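Side-chain contacts in GNA33 (Neisseria gonorrhoeae FA 1090, PDB 2G5D), which probably acts as a lytic transglycosylase, cutting the beta-1,4 link between MurNAc and GlcNAc in peptidoglycan and leaving a 1,6-anhydro bond in the MurNAc: residues Pro46-Met50 and Pro51-Ala55; His182-Leu186 and Ser187-Ile191; Gly219-Asp222 and Gly223-Ile227; Gly340-Arg344 and His345-Leu349. One frame throughout, in Å; residues are numbered along the deposited sequence.

Overall arrangement
All four contacts are local, and burial and chemistry separate them. Interaction 4, whose centre is 12 Å from that of the chain, joins an isoleucine core to a buried aspartate, with an arginine at its surface. Interaction 1 is partly buried too, but mostly aromatic and sulfur packing; its side chains and those of interaction 4 both reach strands 365-375 and 403-413, and the two centres lie 22 Å apart. Interactions 2 and 3 belong to the MltA-specific insert, their centres 23 Å from each other and each 53 Å from that of interaction 1. Interaction 2 divides into charged and apolar sides, whereas interaction 3 is a surface turn crossed by a lysine.

Interaction 1 of 4, residues Pro46-Met50 and Pro51-Ala55; sequences PHLSM and PHWAA
His47 and Met50 pack against Trp53 in a local aromatic contact, folded back by a type II beta turn in the loop between strand 40-44 and helix 58-72. The turn runs from Met50 to Trp53 and is closed by Trp53 N and Met50 O at 3.3 Å, with positive phi at His52. The indole of Trp53 is approached from several directions. The carbonyl oxygen of His47 lies over one ring face, offset toward the rim and 3.6 Å from Trp53 CG. His47 CB makes a CH-pi contact, 4.2 Å from the centroid of the five-membered ring of Trp53 and close to its normal. The imidazole itself is inclined to the indole at 56°, neither stacked nor edge-to-face, and its buried ND1 has no polar partner in the model. Met50 runs alongside the indole; its bend at chi3 (-87°) brings CE to 3.5 Å from Trp53 CZ3, while its sulfur makes an oblique Met-aromatic contact. Leu48 CD2 adds a looser touch at 4.1 Å from Trp53 CD1, the two side chains crossing at nearly a right angle. Beyond the loop, Trp53 NE1 is hydrogen-bonded to Glu100, and the indole packs on Lys96 and Phe99 of the same helix, 92-102. Met50 rests on Phe354 of strand 352-358 and on Trp409 and Leu411 of strand 403-413, so the turn bridges that helix and these two strands.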
loop_
_atom_site.group_PDB
_atom_site.type_symbol
_atom_site.label_atom_id
_atom_site.label_comp_id
_atom_site.label_asym_id
_atom_site.label_seq_id
_atom_site.Cartn_x
_atom_site.Cartn_y
_atom_site.Cartn_z
ATOM N N PRO A 46 -29.648 -1.342 5.464
ATOM C CA PRO A 46 -29.913 -0.072 4.759
ATOM C C PRO A 46 -28.693 0.863 4.718
ATOM O O PRO A 46 -27.852 0.814 5.623
ATOM C CB PRO A 46 -31.037 0.565 5.587
ATOM C CG PRO A 46 -31.667 -0.599 6.345
ATOM C CD PRO A 46 -30.522 -1.516 6.647
ATOM N N HIS A 47 -28.623 1.727 3.696
ATOM C CA HIS A 47 -27.565 2.739 3.584
ATOM C C HIS A 47 -27.492 3.655 4.796
ATOM O O HIS A 47 -26.413 4.056 5.184
ATOM C CB HIS A 47 -27.723 3.580 2.299
ATOM C CG HIS A 47 -27.657 2.770 1.043
ATOM N ND1 HIS A 47 -26.527 2.718 0.253
ATOM C CD2 HIS A 47 -28.560 1.935 0.469
ATOM C CE1 HIS A 47 -26.747 1.915 -0.774
ATOM N NE2 HIS A 47 -27.965 1.409 -0.651
ATOM N N LEU A 48 -28.654 3.981 5.361
ATOM C CA LEU A 48 -28.776 4.909 6.501
ATOM C C LEU A 48 -28.467 4.275 7.853
ATOM O O LEU A 48 -28.460 4.925 8.883
ATOM C CB LEU A 48 -30.139 5.598 6.495
ATOM C CG LEU A 48 -30.164 6.879 5.618
ATOM C CD1 LEU A 48 -31.607 7.328 5.391
ATOM C CD2 LEU A 48 -29.353 8.031 6.266
ATOM N N SER A 49 -28.192 2.994 7.838
ATOM C CA SER A 49 -27.542 2.358 8.984
ATOM C C SER A 49 -26.027 2.709 9.148
ATOM O O SER A 49 -25.441 2.450 10.208
ATOM C CB SER A 49 -27.786 0.849 8.944
ATOM O OG SER A 49 -29.164 0.596 9.160
ATOM N N MET A 50 -25.407 3.267 8.101
ATOM C CA MET A 50 -24.049 3.811 8.197
ATOM C C MET A 50 -24.066 5.215 8.837
ATOM O O MET A 50 -24.844 6.073 8.436
ATOM C CB MET A 50 -23.324 3.800 6.838
ATOM C CG MET A 50 -23.163 2.401 6.303
ATOM S SD MET A 50 -22.504 2.156 4.645
ATOM C CE MET A 50 -23.953 2.246 3.598
ATOM N N PRO A 51 -23.254 5.408 9.895
ATOM C CA PRO A 51 -23.309 6.660 10.636
ATOM C C PRO A 51 -22.769 7.821 9.785
ATOM O O PRO A 51 -21.758 7.663 9.123
ATOM C CB PRO A 51 -22.438 6.391 11.867
ATOM C CG PRO A 51 -21.510 5.268 11.473
ATOM C CD PRO A 51 -22.250 4.460 10.425
ATOM N N HIS A 52 -23.480 8.949 9.782
ATOM C CA HIS A 52 -23.106 10.124 8.978
ATOM C C HIS A 52 -23.101 9.900 7.466
ATOM O O HIS A 52 -22.530 10.695 6.722
ATOM C CB HIS A 52 -21.764 10.701 9.426
ATOM C CG HIS A 52 -21.763 11.190 10.834
ATOM N ND1 HIS A 52 -20.621 11.641 11.460
ATOM C CD2 HIS A 52 -22.762 11.287 11.748
ATOM C CE1 HIS A 52 -20.918 12.003 12.697
ATOM N NE2 HIS A 52 -22.207 11.782 12.901
ATOM N N TRP A 53 -23.778 8.849 7.027
ATOM C CA TRP A 53 -24.043 8.606 5.619
ATOM C C TRP A 53 -24.532 9.868 4.896
ATOM O O TRP A 53 -23.992 10.235 3.859
ATOM C CB TRP A 53 -25.110 7.525 5.458
ATOM C CG TRP A 53 -25.448 7.328 4.025
ATOM C CD1 TRP A 53 -26.521 7.840 3.339
ATOM C CD2 TRP A 53 -24.669 6.594 3.070
ATOM N NE1 TRP A 53 -26.455 7.446 2.006
ATOM C CE2 TRP A 53 -25.332 6.683 1.826
ATOM C CE3 TRP A 53 -23.488 5.839 3.158
ATOM C CZ2 TRP A 53 -24.836 6.059 0.670
ATOM C CZ3 TRP A 53 -22.989 5.227 2.010
ATOM C CH2 TRP A 53 -23.670 5.335 0.789
ATOM N N ALA A 54 -25.569 10.496 5.438
ATOM C CA ALA A 54 -26.186 11.710 4.862
ATOM C C ALA A 54 -25.195 12.829 4.574
ATOM O O ALA A 54 -25.283 13.479 3.513
ATOM C CB ALA A 54 -27.293 12.230 5.800
ATOM N N ALA A 55 -24.260 13.039 5.515
ATOM C CA ALA A 55 -23.295 14.144 5.488
ATOM C C ALA A 55 -21.944 13.874 4.769
ATOM O O ALA A 55 -21.037 14.715 4.787
ATOM C CB ALA A 55 -23.065 14.674 6.913
#

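Interaction 2 of 4, residues His182-Leu186 and Ser187-Ile191; sequences HTADL and SRFPI
Asp185 and Arg188 set their charged groups at a slant, with carboxylate and guanidinium planes 53° apart. Contact is made mainly through the aliphatic part of the arginine: Asp185 OD1 lies 3.0 Å from Arg188 CG, and the salt bridge to Arg188 NE is longer, at 3.5 Å. With CG of Arg188 beside the backbone N, the bend at chi2 (-89°) carries the rest of the chain round until NE too comes to this carboxylate oxygen. The backbone keeps the pair together, since Arg188 N donates to Asp185 O at 3.0 Å. That same carbonyl oxygen also meets the rim of the Phe189 ring near its plane, 3.1 Å from Phe189 CD1. The ring therefore presents its edge to the polar backbone, while its apolar neighbours Ala184 CB and Leu186 CD2 are more loosely placed, the first 4.4 Å from Phe189 CE1. Leu186 O takes a weak bond from Phe189 N and lies 3.4 Å from Ile191 CD1. Leu186 and Phe189 both continue onto Ile198 of strand 197-203, and Ala184 onto Phe207 of strand 206-209. Two successive i to i+3 turns, the second weakly bonded, thus lead the chain out of strand 182-184. An inverse gamma turn centred on Pro190, closed by Ile191 N to Phe189 O at 2.9 Å, follows them in this inter-strand connection of the five-stranded sheet in the MltA-specific insert.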
loop_
_atom_site.group_PDB
_atom_site.type_symbol
_atom_site.label_atom_id
_atom_site.label_comp_id
_atom_site.label_asym_id
_atom_site.label_seq_id
_atom_site.Cartn_x
_atom_site.Cartn_y
_atom_site.Cartn_z
ATOM N N HIS A 182 22.226 -21.376 -16.174
ATOM C CA HIS A 182 22.837 -21.219 -14.833
ATOM C C HIS A 182 22.108 -22.071 -13.789
ATOM O O HIS A 182 20.904 -22.301 -13.905
ATOM C CB HIS A 182 22.800 -19.752 -14.388
ATOM C CG HIS A 182 23.786 -18.874 -15.098
ATOM N ND1 HIS A 182 23.592 -18.427 -16.389
ATOM C CD2 HIS A 182 24.957 -18.332 -14.684
ATOM C CE1 HIS A 182 24.609 -17.659 -16.745
ATOM N NE2 HIS A 182 25.452 -17.586 -15.729
ATOM N N THR A 183 22.830 -22.522 -12.764
ATOM C CA THR A 183 22.230 -23.305 -11.674
ATOM C C THR A 183 21.804 -22.406 -10.519
ATOM O O THR A 183 22.481 -21.423 -10.214
ATOM C CB THR A 183 23.207 -24.361 -11.102
ATOM O OG1 THR A 183 24.269 -23.697 -10.401
ATOM C CG2 THR A 183 23.785 -25.255 -12.210
ATOM N N ALA A 184 20.699 -22.756 -9.863
ATOM C CA ALA A 184 20.210 -21.989 -8.710
ATOM C C ALA A 184 20.058 -22.846 -7.456
ATOM O O ALA A 184 19.482 -23.937 -7.504
ATOM C CB ALA A 184 18.897 -21.299 -9.044
ATOM N N ASP A 185 20.582 -22.345 -6.339
ATOM C CA ASP A 185 20.496 -23.045 -5.058
ATOM C C ASP A 185 19.363 -22.488 -4.202
ATOM O O ASP A 185 19.553 -21.510 -3.474
ATOM C CB ASP A 185 21.825 -22.949 -4.301
ATOM C CG ASP A 185 21.927 -23.959 -3.173
ATOM O OD1 ASP A 185 22.537 -23.634 -2.133
ATOM O OD2 ASP A 185 21.395 -25.077 -3.326
ATOM N N LEU A 186 18.197 -23.132 -4.279
ATOM C CA LEU A 186 16.962 -22.615 -3.672
ATOM C C LEU A 186 16.969 -22.517 -2.146
ATOM O O LEU A 186 16.240 -21.707 -1.570
ATOM C CB LEU A 186 15.736 -23.397 -4.158
ATOM C CG LEU A 186 15.283 -23.162 -5.606
ATOM C CD1 LEU A 186 14.012 -23.938 -5.886
ATOM C CD2 LEU A 186 15.077 -21.679 -5.916
ATOM N N SER A 187 17.794 -23.334 -1.498
ATOM C CA SER A 187 17.973 -23.251 -0.050
ATOM C C SER A 187 18.606 -21.918 0.384
ATOM O O SER A 187 18.471 -21.510 1.538
ATOM C CB SER A 187 18.813 -24.427 0.445
ATOM O OG SER A 187 19.979 -24.581 -0.344
ATOM N N ARG A 188 19.284 -21.246 -0.545
ATOM C CA ARG A 188 19.967 -19.981 -0.267
ATOM C C ARG A 188 19.037 -18.771 -0.365
ATOM O O ARG A 188 19.220 -17.781 0.345
ATOM C CB ARG A 188 21.143 -19.784 -1.232
ATOM C CG ARG A 188 22.236 -20.827 -1.120
ATOM C CD ARG A 188 23.277 -20.435 -0.095
ATOM N NE ARG A 188 24.238 -21.510 0.126
ATOM C CZ ARG A 188 25.502 -21.329 0.504
ATOM N NH1 ARG A 188 25.985 -20.103 0.696
ATOM N NH2 ARG A 188 26.287 -22.383 0.679
ATOM N N PHE A 189 18.057 -18.855 -1.263
ATOM C CA PHE A 189 17.109 -17.769 -1.507
ATOM C C PHE A 189 16.097 -17.648 -0.363
ATOM O O PHE A 189 15.717 -18.660 0.237
ATOM C CB PHE A 189 16.392 -17.979 -2.844
ATOM C CG PHE A 189 17.289 -17.850 -4.045
ATOM C CD1 PHE A 189 18.168 -18.876 -4.391
ATOM C CD2 PHE A 189 17.242 -16.710 -4.839
ATOM C CE1 PHE A 189 18.999 -18.761 -5.502
ATOM C CE2 PHE A 189 18.065 -16.583 -5.953
ATOM C CZ PHE A 189 18.945 -17.613 -6.285
ATOM N N PRO A 190 15.660 -16.406 -0.060
ATOM C CA PRO A 190 14.750 -16.126 1.062
ATOM C C PRO A 190 13.282 -16.514 0.809
ATOM O O PRO A 190 12.410 -15.644 0.723
ATOM C CB PRO A 190 14.893 -14.610 1.246
ATOM C CG PRO A 190 15.207 -14.107 -0.116
ATOM C CD PRO A 190 16.032 -15.171 -0.782
ATOM N N ILE A 191 13.020 -17.816 0.701
ATOM C CA ILE A 191 11.662 -18.327 0.522
ATOM C C ILE A 191 11.043 -18.590 1.895
ATOM O O ILE A 191 11.711 -19.110 2.793
ATOM C CB ILE A 191 11.639 -19.615 -0.361
ATOM C CG1 ILE A 191 12.113 -19.309 -1.780
ATOM C CG2 ILE A 191 10.251 -20.241 -0.436
ATOM C CD1 ILE A 191 13.471 -19.861 -2.089
#

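Interaction 3 of 4, residues Gly219-Asp222 and Gly223-Ile227; sequences GALD and GKAPI
The side chain of Lys224 crosses that of Leu221 and passes the carbonyl oxygen of Ala220 where two beta turns overlap. Gly219 starts the sequence with positive phi (102°) in a Schellman motif that ends helix 213-217, and its carbonyl closes a type I turn by accepting from Asp222 N at 3.2 Å. Ala220 contributes its backbone: Ala220 O lies 3.3 Å from Lys224 CE, a contact with the lysine's methylene chain. Leu221 follows with two roles. Its carbonyl closes a type II turn through Lys224 N at 3.2 Å, a nearly straight bond (166° at the hydrogen) whose donor stands above the carbonyl plane. Its side chain meets the lysine at about a right angle, Leu221 CD2 being 3.9 Å from Lys224 CE, and Leu221 CB lies 4.3 Å from Ala225 CB. Asp222 and Gly223 occupy the corner of that turn, the glycine at positive phi. Lys224 leaves it with CG between the backbone N and the carbonyl carbon (chi1 64°), then runs extended, which carries NZ past Ala220 to a salt bridge with Asp146 and a hydrogen bond with His211. Leu221 and Ala225 both rest on Tyr141, so the double turn links the end of helix 213-217 to strand 227-231 against strand 138-141.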
loop_
_atom_site.group_PDB
_atom_site.type_symbol
_atom_site.label_atom_id
_atom_site.label_comp_id
_atom_site.label_asym_id
_atom_site.label_seq_id
_atom_site.Cartn_x
_atom_site.Cartn_y
_atom_site.Cartn_z
ATOM N N GLY A 219 27.666 0.149 -1.403
ATOM C CA GLY A 219 28.082 0.489 -2.764
ATOM C C GLY A 219 28.073 -0.629 -3.789
ATOM O O GLY A 219 28.673 -0.487 -4.852
ATOM N N ALA A 220 27.393 -1.737 -3.488
ATOM C CA ALA A 220 27.361 -2.893 -4.394
ATOM C C ALA A 220 26.655 -2.656 -5.731
ATOM O O ALA A 220 26.821 -3.441 -6.657
ATOM C CB ALA A 220 26.779 -4.121 -3.698
ATOM N N LEU A 221 25.873 -1.585 -5.834
ATOM C CA LEU A 221 25.170 -1.268 -7.072
ATOM C C LEU A 221 25.870 -0.197 -7.907
ATOM O O LEU A 221 25.327 0.259 -8.910
ATOM C CB LEU A 221 23.706 -0.864 -6.795
ATOM C CG LEU A 221 22.758 -1.874 -6.136
ATOM C CD1 LEU A 221 21.375 -1.282 -6.042
ATOM C CD2 LEU A 221 22.706 -3.193 -6.869
ATOM N N ASP A 222 27.070 0.206 -7.498
ATOM C CA ASP A 222 27.843 1.181 -8.251
ATOM C C ASP A 222 28.083 0.714 -9.677
ATOM O O ASP A 222 28.726 -0.316 -9.905
ATOM C CB ASP A 222 29.177 1.481 -7.566
ATOM C CG ASP A 222 29.035 2.424 -6.384
ATOM O OD1 ASP A 222 27.946 3.014 -6.206
ATOM O OD2 ASP A 222 30.021 2.580 -5.631
ATOM N N GLY A 223 27.530 1.473 -10.623
ATOM C CA GLY A 223 27.732 1.246 -12.051
ATOM C C GLY A 223 26.770 0.288 -12.738
ATOM O O GLY A 223 26.923 0.022 -13.927
ATOM N N LYS A 224 25.779 -0.234 -12.015
ATOM C CA LYS A 224 24.913 -1.279 -12.583
ATOM C C LYS A 224 23.421 -1.150 -12.234
ATOM O O LYS A 224 22.681 -2.142 -12.242
ATOM C CB LYS A 224 25.441 -2.681 -12.231
ATOM C CG LYS A 224 25.442 -3.018 -10.739
ATOM C CD LYS A 224 25.775 -4.473 -10.519
ATOM C CE LYS A 224 25.306 -4.927 -9.151
ATOM N NZ LYS A 224 25.759 -6.321 -8.884
ATOM N N ALA A 225 22.988 0.068 -11.926
ATOM C CA ALA A 225 21.578 0.347 -11.680
ATOM C C ALA A 225 21.270 1.804 -12.007
ATOM O O ALA A 225 22.071 2.687 -11.689
ATOM C CB ALA A 225 21.206 0.034 -10.237
ATOM N N PRO A 226 20.110 2.059 -12.651
ATOM C CA PRO A 226 19.684 3.448 -12.868
ATOM C C PRO A 226 19.414 4.139 -11.534
ATOM O O PRO A 226 18.885 3.512 -10.611
ATOM C CB PRO A 226 18.388 3.306 -13.676
ATOM C CG PRO A 226 17.913 1.928 -13.420
ATOM C CD PRO A 226 19.141 1.092 -13.198
ATOM N N ILE A 227 19.827 5.399 -11.429
ATOM C CA ILE A 227 19.557 6.227 -10.257
ATOM C C ILE A 227 18.477 7.259 -10.619
ATOM O O ILE A 227 18.610 7.999 -11.600
ATOM C CB ILE A 227 20.847 6.910 -9.737
ATOM C CG1 ILE A 227 21.822 5.853 -9.216
ATOM C CG2 ILE A 227 20.536 7.918 -8.633
ATOM C CD1 ILE A 227 23.287 6.197 -9.445
#

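Interaction 4 of 4, residues Gly340-Arg344 and His345-Leu349; sequences GAIDR and HYITL
Asp343 forms an Asx turn where the chain leaves strand 339-342 of the 3D domain, which belongs with the double-psi beta barrels. Asp343 OD1 accepts from His345 N at 3.0 Å, from above the carboxylate plane, and Asp343 O is gripped twice: by Tyr346 N at 3.0 Å and, in the carbonyl plane, by Ile347 N at 2.9 Å. With CG trans to the backbone N (chi1 176°), the carboxylate folds over this turn. Its OD2 lies at the rim of the Tyr346 ring, the two planes nearly perpendicular (86°), and is also hydrogen-bonded to Gly381 N. Ile342 and Ile347 form the closely packed apolar part, Ile342 CB lying 3.8 Å from Ile347 CG1; both isoleucines continue onto Ala372 of strand 365-375. The other flank is the solvent side, where Arg344 is exposed. It bends at chi3 and lays one guanidinium face over Leu349, whose CD2 is 3.7 Å from Arg344 NH1, while a water bridges the arginine and the backbone. This water bonds weakly to Arg344 O and Leu349 N, but more firmly elsewhere: lying in the guanidinium plane, it accepts from Arg344 NE at 3.1 Å and donates to Ile347 O at 2.7 Å.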
loop_
_atom_site.group_PDB
_atom_site.type_symbol
_atom_site.label_atom_id
_atom_site.label_comp_id
_atom_site.label_asym_id
_atom_site.label_seq_id
_atom_site.Cartn_x
_atom_site.Cartn_y
_atom_site.Cartn_z
ATOM N N GLY A 340 -8.204 3.011 0.859
ATOM C CA GLY A 340 -7.641 2.202 1.923
ATOM C C GLY A 340 -7.129 0.864 1.470
ATOM O O GLY A 340 -7.454 0.412 0.367
ATOM N N ALA A 341 -6.288 0.254 2.308
ATOM C CA ALA A 341 -5.849 -1.124 2.109
ATOM C C ALA A 341 -6.671 -2.113 2.944
ATOM O O ALA A 341 -7.002 -1.844 4.109
ATOM C CB ALA A 341 -4.317 -1.289 2.396
ATOM N N ILE A 342 -6.961 -3.267 2.339
ATOM C CA ILE A 342 -7.840 -4.287 2.919
ATOM C C ILE A 342 -7.250 -5.696 2.744
ATOM O O ILE A 342 -6.215 -5.867 2.116
ATOM C CB ILE A 342 -9.284 -4.232 2.294
ATOM C CG1 ILE A 342 -9.237 -4.098 0.760
ATOM C CG2 ILE A 342 -10.085 -3.050 2.849
ATOM C CD1 ILE A 342 -8.806 -5.395 -0.011
ATOM N N ASP A 343 -7.948 -6.690 3.280
ATOM C CA ASP A 343 -7.568 -8.085 3.137
ATOM C C ASP A 343 -8.501 -8.671 2.084
ATOM O O ASP A 343 -9.711 -8.713 2.276
ATOM C CB ASP A 343 -7.677 -8.799 4.498
ATOM C CG ASP A 343 -7.381 -10.295 4.427
ATOM O OD1 ASP A 343 -7.098 -10.847 3.345
ATOM O OD2 ASP A 343 -7.441 -10.944 5.481
ATOM N N ARG A 344 -7.921 -9.126 0.982
ATOM C CA ARG A 344 -8.678 -9.651 -0.160
ATOM C C ARG A 344 -9.311 -11.028 0.041
ATOM O O ARG A 344 -10.088 -11.483 -0.797
ATOM C CB ARG A 344 -7.796 -9.689 -1.392
ATOM C CG ARG A 344 -7.560 -8.340 -2.019
ATOM C CD ARG A 344 -6.780 -8.520 -3.302
ATOM N NE ARG A 344 -7.678 -8.972 -4.361
ATOM C CZ ARG A 344 -7.323 -9.133 -5.629
ATOM N NH1 ARG A 344 -6.076 -8.884 -6.007
ATOM N NH2 ARG A 344 -8.226 -9.535 -6.520
ATOM N N HIS A 345 -8.960 -11.700 1.128
ATOM C CA HIS A 345 -9.683 -12.886 1.552
ATOM C C HIS A 345 -11.117 -12.530 1.842
ATOM O O HIS A 345 -12.001 -13.385 1.752
ATOM C CB HIS A 345 -9.075 -13.472 2.826
ATOM C CG HIS A 345 -7.759 -14.157 2.621
ATOM N ND1 HIS A 345 -7.547 -15.071 1.615
ATOM C CD2 HIS A 345 -6.604 -14.101 3.329
ATOM C CE1 HIS A 345 -6.310 -15.533 1.693
ATOM N NE2 HIS A 345 -5.717 -14.963 2.725
ATOM N N TYR A 346 -11.328 -11.262 2.214
ATOM C CA TYR A 346 -12.586 -10.801 2.794
ATOM C C TYR A 346 -13.268 -9.678 2.005
ATOM O O TYR A 346 -14.505 -9.671 1.885
ATOM C CB TYR A 346 -12.387 -10.435 4.279
ATOM C CG TYR A 346 -12.037 -11.653 5.136
ATOM C CD1 TYR A 346 -10.759 -11.816 5.665
ATOM C CD2 TYR A 346 -12.970 -12.677 5.355
ATOM C CE1 TYR A 346 -10.421 -12.953 6.422
ATOM C CE2 TYR A 346 -12.648 -13.812 6.110
ATOM C CZ TYR A 346 -11.373 -13.937 6.647
ATOM O OH TYR A 346 -11.040 -15.044 7.401
ATOM N N ILE A 347 -12.474 -8.752 1.461
ATOM C CA ILE A 347 -12.998 -7.568 0.754
ATOM C C ILE A 347 -12.717 -7.677 -0.734
ATOM O O ILE A 347 -11.605 -8.018 -1.136
ATOM C CB ILE A 347 -12.391 -6.205 1.282
ATOM C CG1 ILE A 347 -12.530 -6.074 2.813
ATOM C CG2 ILE A 347 -12.988 -4.991 0.518
ATOM C CD1 ILE A 347 -13.933 -6.294 3.367
ATOM N N THR A 348 -13.749 -7.412 -1.538
ATOM C CA THR A 348 -13.630 -7.436 -2.987
ATOM C C THR A 348 -12.821 -6.200 -3.397
ATOM O O THR A 348 -13.122 -5.087 -2.962
ATOM C CB THR A 348 -15.028 -7.479 -3.661
ATOM O OG1 THR A 348 -15.740 -8.636 -3.191
ATOM C CG2 THR A 348 -14.890 -7.579 -5.175
ATOM N N LEU A 349 -11.775 -6.408 -4.193
ATOM C CA LEU A 349 -10.842 -5.325 -4.522
ATOM C C LEU A 349 -11.513 -4.304 -5.445
ATOM O O LEU A 349 -12.089 -4.666 -6.455
ATOM C CB LEU A 349 -9.510 -5.845 -5.117
ATOM C CG LEU A 349 -8.381 -4.808 -5.260
ATOM C CD1 LEU A 349 -7.834 -4.326 -3.883
ATOM C CD2 LEU A 349 -7.263 -5.375 -6.117
HETATM O O HOH W 1 -10.566 -9.314 -3.286
#